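Local coordinates for glycoside hydrolase (Streptococcus pneumoniae serotype 4, PDB 6ORH), which is an alpha-fucosidase that probably hydrolyses alpha-L-fucosidic linkages and, with a second fucosidase, promotes the complete degradation of host-derived carbohydrate antigens, at residues D141-Y146 and E186-T191. The protein carries 2 engineered substitutions. Sequence-based numbering, arbitrary orientation. Where two conformers were deposited one is given.
With EDO (1,2-ethanediol), chain F.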
ATOM      1  N   ASP A 141       2.875   4.168 -44.531  1.00 17.43           N
ATOM      2  CA  ASP A 141       4.293   3.958 -44.788  1.00 17.10           C
ATOM      3  C   ASP A 141       5.037   3.780 -43.462  1.00 15.27           C
ATOM      4  O   ASP A 141       5.948   2.954 -43.378  1.00 16.04           O
ATOM      5  CB  ASP A 141       4.921   5.065 -45.645  1.00 19.45           C
ATOM      6  CG  ASP A 141       4.654   4.927 -47.137  1.00 26.24           C
ATOM      7  OD1 ASP A 141       4.214   3.862 -47.565  1.00 25.65           O
ATOM      8  OD2 ASP A 141       4.942   5.892 -47.877  1.00 30.73           O
ATOM      9  N   TYR A 142       4.639   4.527 -42.423  1.00 15.67           N
ATOM     10  CA  TYR A 142       5.350   4.393 -41.151  1.00 14.12           C
ATOM     11  C   TYR A 142       5.095   2.999 -40.581  1.00 14.02           C
ATOM     12  O   TYR A 142       6.041   2.345 -40.094  1.00 14.54           O
ATOM     13  CB  TYR A 142       4.960   5.440 -40.089  1.00 14.41           C
ATOM     14  CG  TYR A 142       5.708   5.177 -38.805  1.00 12.94           C
ATOM     15  CD1 TYR A 142       7.071   5.405 -38.708  1.00 12.69           C
ATOM     16  CD2 TYR A 142       5.091   4.527 -37.734  1.00 13.59           C
ATOM     17  CE1 TYR A 142       7.807   5.054 -37.577  1.00 12.57           C
ATOM     18  CE2 TYR A 142       5.802   4.195 -36.585  1.00 13.30           C
ATOM     19  CZ  TYR A 142       7.165   4.430 -36.514  1.00 13.21           C
ATOM     20  OH  TYR A 142       7.885   4.096 -35.388  1.00 12.21           O
ATOM     21  N   ASN A 143       3.829   2.571 -40.651  1.00 14.76           N
ATOM     22  CA  ASN A 143       3.493   1.225 -40.179  1.00 15.03           C
ATOM     23  C   ASN A 143       4.301   0.159 -40.917  1.00 16.16           C
ATOM     24  O   ASN A 143       4.719  -0.828 -40.296  1.00 14.33           O
ATOM     25  CB  ASN A 143       1.998   0.944 -40.281  1.00 15.00           C
ATOM     26  CG  ASN A 143       1.289   1.531 -39.084  1.00 16.55           C
ATOM     27  OD1 ASN A 143       1.404   1.005 -37.979  1.00 16.10           O
ATOM     28  ND2 ASN A 143       0.549   2.611 -39.296  1.00 15.69           N
ATOM     29  N   ALA A 144       4.494   0.317 -42.240  1.00 15.13           N
ATOM     30  CA  ALA A 144       5.288  -0.654 -42.989  1.00 14.55           C
ATOM     31  C   ALA A 144       6.759  -0.652 -42.560  1.00 13.92           C
ATOM     32  O   ALA A 144       7.400  -1.703 -42.541  1.00 14.35           O
ATOM     33  CB  ALA A 144       5.122  -0.435 -44.486  1.00 15.53           C
ATOM     34  N   TYR A 145       7.291   0.523 -42.205  1.00 13.82           N
ATOM     35  CA  TYR A 145       8.649   0.668 -41.695  1.00 14.20           C
ATOM     36  C   TYR A 145       8.771  -0.104 -40.376  1.00 13.68           C
ATOM     37  O   TYR A 145       9.690  -0.922 -40.203  1.00 14.08           O
ATOM     38  CB  TYR A 145       8.962   2.162 -41.501  1.00 15.08           C
ATOM     39  CG  TYR A 145      10.224   2.484 -40.738  1.00 14.85           C
ATOM     40  CD1 TYR A 145      11.469   2.141 -41.252  1.00 15.73           C
ATOM     41  CD2 TYR A 145      10.202   3.081 -39.479  1.00 14.94           C
ATOM     42  CE1 TYR A 145      12.632   2.436 -40.571  1.00 16.52           C
ATOM     43  CE2 TYR A 145      11.370   3.391 -38.789  1.00 15.88           C
ATOM     44  CZ  TYR A 145      12.596   3.032 -39.326  1.00 15.54           C
ATOM     45  OH  TYR A 145      13.772   3.289 -38.682  1.00 16.53           O
ATOM     46  N   TYR A 146       7.825   0.161 -39.469  1.00 14.09           N
ATOM     47  CA  TYR A 146       7.828  -0.500 -38.159  1.00 13.55           C
ATOM     48  C   TYR A 146       7.780  -2.019 -38.324  1.00 13.46           C
ATOM     49  O   TYR A 146       8.574  -2.753 -37.707  1.00 13.35           O
ATOM     50  CB  TYR A 146       6.698   0.050 -37.269  1.00 13.05           C
ATOM     51  CG  TYR A 146       6.827  -0.360 -35.820  1.00 12.57           C
ATOM     52  CD1 TYR A 146       6.330  -1.592 -35.398  1.00 12.25           C
ATOM     53  CD2 TYR A 146       7.404   0.478 -34.888  1.00 11.93           C
ATOM     54  CE1 TYR A 146       6.453  -1.989 -34.075  1.00 12.30           C
ATOM     55  CE2 TYR A 146       7.535   0.100 -33.556  1.00 11.98           C
ATOM     56  CZ  TYR A 146       7.087  -1.156 -33.167  1.00 12.27           C
ATOM     57  OH  TYR A 146       7.174  -1.551 -31.852  1.00 12.32           O
ATOM     58  N   GLU A 186      -2.877  -5.059 -35.069  1.00 16.19           N
ATOM     59  CA  GLU A 186      -3.200  -6.452 -35.380  1.00 17.66           C
ATOM     60  C   GLU A 186      -2.216  -7.055 -36.380  1.00 17.05           C
ATOM     61  O   GLU A 186      -1.820  -8.214 -36.248  1.00 16.56           O
ATOM     62  CB  GLU A 186      -4.666  -6.614 -35.789  1.00 20.41           C
ATOM     63  CG  GLU A 186      -5.595  -6.421 -34.613  1.00 24.73           C
ATOM     64  CD  GLU A 186      -5.390  -7.301 -33.377  1.00 27.96           C
ATOM     65  OE1 GLU A 186      -4.887  -8.468 -33.498  1.00 28.25           O
ATOM     66  OE2 GLU A 186      -5.738  -6.826 -32.283  1.00 31.97           O
ATOM     67  N   LYS A 187      -1.814  -6.288 -37.400  1.00 16.70           N
ATOM     68  CA  LYS A 187      -0.860  -6.766 -38.378  1.00 16.47           C
ATOM     69  C   LYS A 187       0.488  -7.000 -37.703  1.00 16.10           C
ATOM     70  O   LYS A 187       1.131  -8.012 -37.951  1.00 15.52           O
ATOM     71  CB  LYS A 187      -0.762  -5.767 -39.536  1.00 18.85           C
ATOM     72  CG  LYS A 187       0.041  -6.271 -40.718  1.00 24.22           C
ATOM     73  CD  LYS A 187      -0.133  -5.383 -41.930  1.00 25.65           C
ATOM     74  CE  LYS A 187       0.645  -5.897 -43.123  1.00 29.16           C
ATOM     75  NZ  LYS A 187       0.588  -4.902 -44.218  1.00 27.59           N
ATOM     76  N   TRP A 188       0.871  -6.093 -36.793  1.00 14.48           N
ATOM     77  CA  TRP A 188       2.114  -6.301 -36.057  1.00 14.63           C
ATOM     78  C   TRP A 188       2.051  -7.580 -35.227  1.00 13.64           C
ATOM     79  O   TRP A 188       3.024  -8.344 -35.238  1.00 14.35           O
ATOM     80  CB  TRP A 188       2.434  -5.125 -35.134  1.00 14.13           C
ATOM     81  CG  TRP A 188       2.606  -3.799 -35.809  1.00 14.29           C
ATOM     82  CD1 TRP A 188       2.633  -3.516 -37.147  1.00 14.91           C
ATOM     83  CD2 TRP A 188       2.872  -2.562 -35.136  1.00 14.55           C
ATOM     84  NE1 TRP A 188       2.873  -2.171 -37.347  1.00 14.84           N
ATOM     85  CE2 TRP A 188       3.009  -1.565 -36.129  1.00 14.97           C
ATOM     86  CE3 TRP A 188       3.000  -2.216 -33.785  1.00 13.88           C
ATOM     87  CZ2 TRP A 188       3.297  -0.232 -35.805  1.00 14.43           C
ATOM     88  CZ3 TRP A 188       3.237  -0.898 -33.457  1.00 14.40           C
ATOM     89  CH2 TRP A 188       3.421   0.057 -34.465  1.00 13.44           C
ATOM     90  N   PHE A 189       0.928  -7.802 -34.536  1.00 13.34           N
ATOM     91  CA  PHE A 189       0.821  -8.949 -33.634  1.00 13.95           C
ATOM     92  C   PHE A 189       0.846 -10.237 -34.450  1.00 15.80           C
ATOM     93  O   PHE A 189       1.427 -11.245 -34.015  1.00 14.79           O
ATOM     94  CB  PHE A 189      -0.440  -8.859 -32.765  1.00 13.95           C
ATOM     95  CG  PHE A 189      -0.563  -7.628 -31.896  1.00 13.63           C
ATOM     96  CD1 PHE A 189       0.560  -6.872 -31.538  1.00 14.71           C
ATOM     97  CD2 PHE A 189      -1.825  -7.214 -31.457  1.00 13.76           C
ATOM     98  CE1 PHE A 189       0.423  -5.763 -30.703  1.00 14.32           C
ATOM     99  CE2 PHE A 189      -1.967  -6.091 -30.654  1.00 13.68           C
ATOM    100  CZ  PHE A 189      -0.842  -5.365 -30.291  1.00 13.30           C
ATOM    101  N   GLU A 190       0.226 -10.197 -35.639  0.50 15.72           N
ATOM    102  CA  GLU A 190       0.223 -11.357 -36.521  0.50 16.22           C
ATOM    103  C   GLU A 190       1.646 -11.766 -36.897  0.50 16.16           C
ATOM    104  O   GLU A 190       1.989 -12.952 -36.828  0.50 15.98           O
ATOM    105  CB  GLU A 190      -0.594 -11.055 -37.778  0.50 17.85           C
ATOM    106  CG  GLU A 190      -2.089 -11.168 -37.571  0.50 19.83           C
ATOM    107  CD  GLU A 190      -2.896 -10.702 -38.777  0.50 22.02           C
ATOM    108  OE1 GLU A 190      -2.280 -10.342 -39.794  0.50 24.95           O
ATOM    109  OE2 GLU A 190      -4.128 -10.677 -38.689  0.50 23.81           O
ATOM    110  N   THR A 191       2.473 -10.777 -37.284  1.00 14.50           N
ATOM    111  CA  THR A 191       3.848 -11.029 -37.670  1.00 15.02           C
ATOM    112  C   THR A 191       4.632 -11.578 -36.474  1.00 14.82           C
ATOM    113  O   THR A 191       5.479 -12.459 -36.634  1.00 15.35           O
ATOM    114  CB  THR A 191       4.514  -9.784 -38.278  1.00 15.55           C
ATOM    115  OG1 THR A 191       4.053  -9.718 -39.633  1.00 18.78           O
ATOM    116  CG2 THR A 191       6.024  -9.839 -38.301  1.00 15.50           C
TER
HETATM  117  C1  EDO F 506      -4.085  -9.965 -29.193  1.00 43.02           C
HETATM  118  O1  EDO F 506      -4.983  -8.961 -29.640  1.00 45.73           O
HETATM  119  C2  EDO F 506      -3.800 -10.959 -30.250  1.00 44.33           C
HETATM  120  O2  EDO F 506      -3.959 -10.480 -31.590  1.00 42.14           O
HETATM  121  O   HOH W   1       1.937  -2.621 -40.340  1.00 17.01           O
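Tyr146 lays the CD1–CE1 side of its ring over the benzo half of the Trp188 indole, forming an offset face-to-face stack. The centroids of the two six-membered rings lie 3.8 Å apart, and their planes diverge by just 17°. Displacement toward the rim is evident from the two ring edges: Tyr146 CD1 comes to 3.3 Å from Trp188 CZ2, whereas Tyr146 CD2 stays 4.0 Å from its nearest indole atom, Trp188 CH2. Tyr146 gains this overlap by carrying CG trans to the backbone N (chi1 -167°), which extends the phenol toward the other helix. Beyond the stack, its OH is hydrogen-bonded to Leu124 O.

Asn143 approaches from the other side of the indole plane, obliquely, with OD1 3.1 Å from Trp188 CZ2 and the amide plane turned 48° from the ring. This close approach is not a hydrogen bond; OD1 accepts from Glu184 N, while ND2 donates to Glu139 O and Asn182 O, so three backbone partners hold the buried amide in its orientation.

Helices 139-154 and 185-196 follow strands 119-124 and 167-169, which pair in parallel, as expected for successive beta-alpha units of the TIM-barrel fold of the glycosyl hydrolase 29 family. The contact therefore joins neighbouring helices of the barrel, with the Tyr146 side chain about 11 Å from a bound galactose.

At the pyrrole end, a water links the helices weakly, accepting from Trp188 NE1 at 3.2 Å and donating to Asn143 O at 3.3 Å. Leu150, one turn beyond Tyr146, also packs against Trp188.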